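Local coordinates for Alr2269 protein (Nostoc sp., PDB 3MC9) that probably takes part in inserting and folding beta-barrel proteins at the outer membrane, as an Omp85-type protein with periplasmic POTRA domains, at residues A[163-168]-A[184-189]; A[78-83]-A[112-117]. All coordinates share one frame; numbering follows the deposited sequence.

Overall arrangement
The two contacts show one principle applied twice in series: a POTRA domain pairs its two helices on one side of a small mixed sheet, and a few, mostly apolar, side chains pack the pieces against one another. Contact 2 (78-83 with 112-117) belongs to the first domain and joins its opening helix to the turn that follows its second helix. Contact 1 (163-168 with 184-189) belongs to the next domain and joins its two helices directly. Their centres lie 24 Å apart and their nearest atoms about 12 Å. Between them runs the interdomain region, where Gly112 and Phe113 of contact 2 meet Leu176, the first residue of helix 176-192, and Asn175 just before it.

Contact 1 of 2, residues A[163-168]-A[184-189]; sequences DEIFRA and KELTKR
Ile165 reaches across from helix 161-166 to helix 176-192, joining the two helices that a POTRA domain sets against its mixed sheet. Apolar contact carries most of this short interface. The tip of Ile165, CD1, lies 3.7 Å from Leu186 CA, so the methyl rests on the helix backbone itself. The Leu186 side chain adds its CG at 4.1 Å from Ile165 CD1. A first torsion of -60° divides the work of Ile165: CG1, beside the backbone N, carries CD1 to Leu186, while CG2, anti to that N, is left for Glu185.

On the sheet side of the contact, Phe166 meets Val143 and Leu186 meets Ile145 of strand 142-146. Ile165 CG2 also sits 4.0 Å above the Phe166 ring plane, over its centre, and Phe166 further touches Leu179 and Ile183 of the longer helix.

Polar side chains contribute mainly their carbon chains. Glu185, extended with CG anti to its own N (chi1 -174°), runs alongside Ile165 with its chain heading the other way. Arg189 brings its CG to 4.4 Å from Ile165 CD1, and its side chain also meets Pro158. No hydrogen bond links the segments; Glu164 OE1 and Arg189 NE stay 5.5 Å apart, where any attraction would be long-range. On the Glu185 side, Ile165 CG2 comes 4.0 Å from the carboxylate carbon CD.

Contact 2 of 2, residues A[78-83]-A[112-117]; sequences PELETQ and GFFSNV
Leu80 lays its CD2 methyl against the root of the Phe113 side chain, 3.7 Å from Phe113 CB and nearly as close to CG. The two side chains meet at a slant, and the methyl lies obliquely to the Phe113 ring. The same CD2 serves a second aromatic, approaching Phe114 CZ at 4.1 Å, so a single methyl touches both of two consecutive phenylalanines. Phe114 also directs the edge of its ring at the helix backbone: Leu80 O lies near the ring plane, 4.1 Å from Phe114 CZ. Within 112-117 it is the CB of Phe113, not its ring, that lies over Phe114, 4.0 Å above the ring plane and offset toward the rim.

In this first POTRA domain, helix 78-87 is thus joined to the turn by which the chain leaves helix 98-110 for strand 114-124. Gly112 makes the exit with a positive phi (88°), and Phe113 and Phe114 follow directly. Buried Phe114 reaches Ile108 of the second helix and Val134 of strand 127-136, while Leu80 also touches Pro136; the cluster therefore ties both helices to the sheet. Phe113 additionally meets Asn175, at the passage into the following domain.

One turn further along the first helix, Gln83 approaches Phe113 from another direction. Its chain bends at chi2 (-72°), bringing the amide to the ring edge rather than over a face, with NE2 near the ring plane and 3.5 Å from Phe113 CE2. Amide and ring planes stand 71° apart, and the two side chains cross at about a right angle. At the helix start, Pro78 O accepts Thr82 N and also Thr82 OG1 at 2.7 Å, the hydroxyl tilted out of the carbonyl plane.

Contact 1 of 2, residues A[163-168]-A[184-189]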
loop_
_atom_site.group_PDB
_atom_site.type_symbol
_atom_site.label_atom_id
_atom_site.label_comp_id
_atom_site.label_asym_id
_atom_site.label_seq_id
_atom_site.Cartn_x
_atom_site.Cartn_y
_atom_site.Cartn_z
ATOM N N ASP A 163 -6.397 11.036 -15.297
ATOM C CA ASP A 163 -7.088 9.931 -15.995
ATOM C C ASP A 163 -6.234 9.291 -17.085
ATOM O O ASP A 163 -6.168 8.085 -17.168
ATOM C CB ASP A 163 -8.424 10.397 -16.602
ATOM C CG ASP A 163 -9.445 10.807 -15.540
ATOM O OD1 ASP A 163 -9.412 10.265 -14.402
ATOM O OD2 ASP A 163 -10.295 11.673 -15.855
ATOM N N GLU A 164 -5.550 10.092 -17.896
ATOM C CA GLU A 164 -4.723 9.537 -18.985
ATOM C C GLU A 164 -3.656 8.591 -18.438
ATOM O O GLU A 164 -3.401 7.540 -19.004
ATOM C CB GLU A 164 -4.046 10.633 -19.838
ATOM C CG GLU A 164 -4.910 11.853 -20.109
ATOM C CD GLU A 164 -4.350 12.809 -21.179
ATOM O OE1 GLU A 164 -3.109 12.851 -21.392
ATOM O OE2 GLU A 164 -5.165 13.541 -21.788
ATOM N N ILE A 165 -3.045 8.959 -17.320
ATOM C CA ILE A 165 -1.965 8.146 -16.754
ATOM C C ILE A 165 -2.479 6.947 -15.968
ATOM O O ILE A 165 -1.932 5.879 -16.070
ATOM C CB ILE A 165 -1.042 8.980 -15.834
ATOM C CG1 ILE A 165 -0.399 10.123 -16.632
ATOM C CG2 ILE A 165 0.044 8.097 -15.222
ATOM C CD1 ILE A 165 0.213 11.173 -15.770
ATOM N N PHE A 166 -3.529 7.140 -15.185
ATOM C CA PHE A 166 -3.964 6.147 -14.207
ATOM C C PHE A 166 -5.180 5.305 -14.671
ATOM O O PHE A 166 -5.497 4.282 -14.065
ATOM C CB PHE A 166 -4.258 6.859 -12.873
ATOM C CG PHE A 166 -3.025 7.426 -12.208
ATOM C CD1 PHE A 166 -2.150 6.585 -11.512
ATOM C CD2 PHE A 166 -2.729 8.784 -12.269
ATOM C CE1 PHE A 166 -0.996 7.097 -10.897
ATOM C CE2 PHE A 166 -1.564 9.313 -11.650
ATOM C CZ PHE A 166 -0.702 8.462 -10.970
ATOM N N ARG A 167 -5.823 5.732 -15.757
ATOM C CA ARG A 167 -7.036 5.098 -16.307
ATOM C C ARG A 167 -6.993 3.571 -16.292
ATOM O O ARG A 167 -7.927 2.915 -15.842
ATOM C CB ARG A 167 -7.247 5.549 -17.762
ATOM C CG ARG A 167 -8.670 5.595 -18.193
ATOM C CD ARG A 167 -8.784 5.919 -19.678
ATOM N NE ARG A 167 -8.653 7.356 -19.955
ATOM C CZ ARG A 167 -7.784 7.910 -20.804
ATOM N NH1 ARG A 167 -6.920 7.173 -21.500
ATOM N NH2 ARG A 167 -7.781 9.228 -20.961
ATOM N N ALA A 168 -5.890 3.033 -16.794
ATOM C CA ALA A 168 -5.680 1.604 -16.937
ATOM C C ALA A 168 -5.810 0.833 -15.619
ATOM O O ALA A 168 -6.103 -0.352 -15.632
ATOM C CB ALA A 168 -4.296 1.354 -17.566
ATOM N N LYS A 184 5.435 8.436 -11.044
ATOM C CA LYS A 184 6.677 8.717 -11.751
ATOM C C LYS A 184 6.402 9.278 -13.146
ATOM O O LYS A 184 7.078 10.192 -13.613
ATOM C CB LYS A 184 7.509 7.441 -11.877
ATOM C CG LYS A 184 8.123 6.984 -10.546
ATOM C CD LYS A 184 9.463 6.273 -10.734
ATOM C CE LYS A 184 10.322 6.342 -9.465
ATOM N NZ LYS A 184 11.282 7.507 -9.457
ATOM N N GLU A 185 5.423 8.699 -13.825
ATOM C CA GLU A 185 5.024 9.210 -15.133
ATOM C C GLU A 185 4.435 10.646 -15.017
ATOM O O GLU A 185 4.763 11.502 -15.820
ATOM C CB GLU A 185 4.083 8.205 -15.793
ATOM C CG GLU A 185 3.691 8.527 -17.229
ATOM C CD GLU A 185 2.892 7.411 -17.894
ATOM O OE1 GLU A 185 2.852 6.281 -17.363
ATOM O OE2 GLU A 185 2.314 7.668 -18.968
ATOM N N LEU A 186 3.625 10.913 -13.986
ATOM C CA LEU A 186 3.116 12.281 -13.693
ATOM C C LEU A 186 4.258 13.290 -13.515
ATOM O O LEU A 186 4.261 14.375 -14.103
ATOM C CB LEU A 186 2.330 12.281 -12.374
ATOM C CG LEU A 186 1.041 13.085 -12.185
ATOM C CD1 LEU A 186 0.842 13.449 -10.675
ATOM C CD2 LEU A 186 0.911 14.300 -13.096
ATOM N N THR A 187 5.216 12.907 -12.674
ATOM C CA THR A 187 6.409 13.693 -12.409
ATOM C C THR A 187 7.145 14.073 -13.681
ATOM O O THR A 187 7.518 15.229 -13.863
ATOM C CB THR A 187 7.362 12.892 -11.496
ATOM O OG1 THR A 187 6.701 12.642 -10.262
ATOM C CG2 THR A 187 8.644 13.629 -11.233
ATOM N N LYS A 188 7.353 13.085 -14.548
ATOM C CA LYS A 188 7.945 13.333 -15.870
ATOM C C LYS A 188 7.083 14.267 -16.740
ATOM O O LYS A 188 7.620 15.098 -17.463
ATOM C CB LYS A 188 8.199 12.008 -16.585
ATOM C CG LYS A 188 8.813 12.128 -17.968
ATOM C CD LYS A 188 10.092 12.945 -17.963
ATOM C CE LYS A 188 10.900 12.696 -19.251
ATOM N NZ LYS A 188 10.129 13.091 -20.468
ATOM N N ARG A 189 5.757 14.161 -16.651
ATOM C CA ARG A 189 4.901 15.118 -17.357
ATOM C C ARG A 189 5.066 16.557 -16.848
ATOM O O ARG A 189 5.080 17.490 -17.641
ATOM C CB ARG A 189 3.430 14.722 -17.308
ATOM C CG ARG A 189 3.081 13.526 -18.186
ATOM C CD ARG A 189 2.852 13.889 -19.639
ATOM N NE ARG A 189 1.782 14.880 -19.767
ATOM C CZ ARG A 189 1.947 16.164 -20.094
ATOM N NH1 ARG A 189 3.160 16.643 -20.361
ATOM N NH2 ARG A 189 0.887 16.980 -20.168
#

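Contact 2 of 2, residues A[78-83]-A[112-117]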
loop_
_atom_site.group_PDB
_atom_site.type_symbol
_atom_site.label_atom_id
_atom_site.label_comp_id
_atom_site.label_asym_id
_atom_site.label_seq_id
_atom_site.Cartn_x
_atom_site.Cartn_y
_atom_site.Cartn_z
ATOM N N PRO A 78 -8.538 -15.681 -1.708
ATOM C CA PRO A 78 -7.394 -16.594 -1.614
ATOM C C PRO A 78 -6.157 -16.077 -2.347
ATOM O O PRO A 78 -5.033 -16.390 -1.946
ATOM C CB PRO A 78 -7.904 -17.891 -2.263
ATOM C CG PRO A 78 -9.216 -17.556 -2.892
ATOM C CD PRO A 78 -9.755 -16.375 -2.159
ATOM N N GLU A 79 -6.370 -15.299 -3.407
ATOM C CA GLU A 79 -5.270 -14.693 -4.143
ATOM C C GLU A 79 -4.532 -13.679 -3.265
ATOM O O GLU A 79 -3.304 -13.593 -3.320
ATOM C CB GLU A 79 -5.760 -14.008 -5.427
ATOM C CG GLU A 79 -6.192 -14.972 -6.560
ATOM C CD GLU A 79 -7.574 -15.621 -6.355
ATOM O OE1 GLU A 79 -8.398 -15.094 -5.568
ATOM O OE2 GLU A 79 -7.835 -16.669 -6.995
ATOM N N LEU A 80 -5.270 -12.925 -2.451
ATOM C CA LEU A 80 -4.637 -11.950 -1.557
ATOM C C LEU A 80 -3.980 -12.627 -0.352
ATOM O O LEU A 80 -2.912 -12.201 0.106
ATOM C CB LEU A 80 -5.626 -10.880 -1.097
ATOM C CG LEU A 80 -5.905 -9.764 -2.116
ATOM C CD1 LEU A 80 -7.004 -8.833 -1.621
ATOM C CD2 LEU A 80 -4.643 -8.977 -2.427
ATOM N N GLU A 81 -4.613 -13.681 0.158
ATOM C CA GLU A 81 -4.034 -14.463 1.247
ATOM C C GLU A 81 -2.656 -15.010 0.833
ATOM O O GLU A 81 -1.683 -14.959 1.596
ATOM C CB GLU A 81 -4.968 -15.615 1.626
ATOM C CG GLU A 81 -4.760 -16.125 3.032
ATOM C CD GLU A 81 -5.496 -17.432 3.310
ATOM O OE1 GLU A 81 -6.584 -17.647 2.749
ATOM O OE2 GLU A 81 -4.989 -18.239 4.099
ATOM N N THR A 82 -2.600 -15.525 -0.390
ATOM C CA THR A 82 -1.372 -16.029 -0.984
ATOM C C THR A 82 -0.304 -14.949 -1.062
ATOM O O THR A 82 0.868 -15.211 -0.813
ATOM C CB THR A 82 -1.645 -16.580 -2.392
ATOM O OG1 THR A 82 -2.640 -17.609 -2.303
ATOM C CG2 THR A 82 -0.378 -17.139 -3.033
ATOM N N GLN A 83 -0.714 -13.742 -1.426
ATOM C CA GLN A 83 0.195 -12.590 -1.465
ATOM C C GLN A 83 0.871 -12.401 -0.116
ATOM O O GLN A 83 2.074 -12.204 -0.050
ATOM C CB GLN A 83 -0.562 -11.304 -1.820
ATOM C CG GLN A 83 -0.929 -11.174 -3.278
ATOM C CD GLN A 83 0.270 -10.882 -4.152
ATOM O OE1 GLN A 83 0.391 -11.419 -5.246
ATOM N NE2 GLN A 83 1.169 -10.046 -3.666
ATOM N N GLY A 112 1.766 -3.815 -1.867
ATOM C CA GLY A 112 0.970 -2.727 -2.409
ATOM C C GLY A 112 -0.537 -2.924 -2.405
ATOM O O GLY A 112 -1.264 -1.999 -2.747
ATOM N N PHE A 113 -1.023 -4.106 -2.026
ATOM C CA PHE A 113 -2.465 -4.361 -2.101
ATOM C C PHE A 113 -3.272 -3.955 -0.861
ATOM O O PHE A 113 -4.506 -4.001 -0.907
ATOM C CB PHE A 113 -2.750 -5.824 -2.408
ATOM C CG PHE A 113 -2.301 -6.270 -3.764
ATOM C CD1 PHE A 113 -2.974 -5.859 -4.898
ATOM C CD2 PHE A 113 -1.227 -7.139 -3.903
ATOM C CE1 PHE A 113 -2.568 -6.284 -6.159
ATOM C CE2 PHE A 113 -0.816 -7.567 -5.146
ATOM C CZ PHE A 113 -1.488 -7.145 -6.281
ATOM N N PHE A 114 -2.615 -3.532 0.220
ATOM C CA PHE A 114 -3.312 -3.308 1.498
ATOM C C PHE A 114 -3.185 -1.917 2.061
ATOM O O PHE A 114 -2.124 -1.306 1.974
ATOM C CB PHE A 114 -2.778 -4.286 2.541
ATOM C CG PHE A 114 -2.750 -5.679 2.059
ATOM C CD1 PHE A 114 -3.899 -6.461 2.092
ATOM C CD2 PHE A 114 -1.590 -6.211 1.517
ATOM C CE1 PHE A 114 -3.874 -7.762 1.612
ATOM C CE2 PHE A 114 -1.558 -7.487 1.060
ATOM C CZ PHE A 114 -2.696 -8.274 1.094
ATOM N N SER A 115 -4.263 -1.436 2.681
ATOM C CA SER A 115 -4.281 -0.119 3.316
ATOM C C SER A 115 -3.868 -0.211 4.793
ATOM O O SER A 115 -3.356 0.749 5.367
ATOM C CB SER A 115 -5.674 0.522 3.183
ATOM O OG SER A 115 -6.718 -0.399 3.525
ATOM N N ASN A 116 -4.087 -1.371 5.405
ATOM C CA ASN A 116 -3.667 -1.594 6.787
ATOM C C ASN A 116 -3.199 -3.028 7.000
ATOM O O ASN A 116 -3.727 -3.963 6.400
ATOM C CB ASN A 116 -4.800 -1.253 7.773
ATOM C CG ASN A 116 -4.295 -1.045 9.208
ATOM O OD1 ASN A 116 -4.989 -1.385 10.168
ATOM N ND2 ASN A 116 -3.086 -0.486 9.354
ATOM N N VAL A 117 -2.193 -3.172 7.857
ATOM C CA VAL A 117 -1.590 -4.445 8.190
ATOM C C VAL A 117 -1.133 -4.415 9.645
ATOM O O VAL A 117 -0.458 -3.472 10.070
ATOM C CB VAL A 117 -0.333 -4.719 7.338
ATOM C CG1 VAL A 117 0.235 -6.094 7.677
ATOM C CG2 VAL A 117 -0.641 -4.591 5.853
#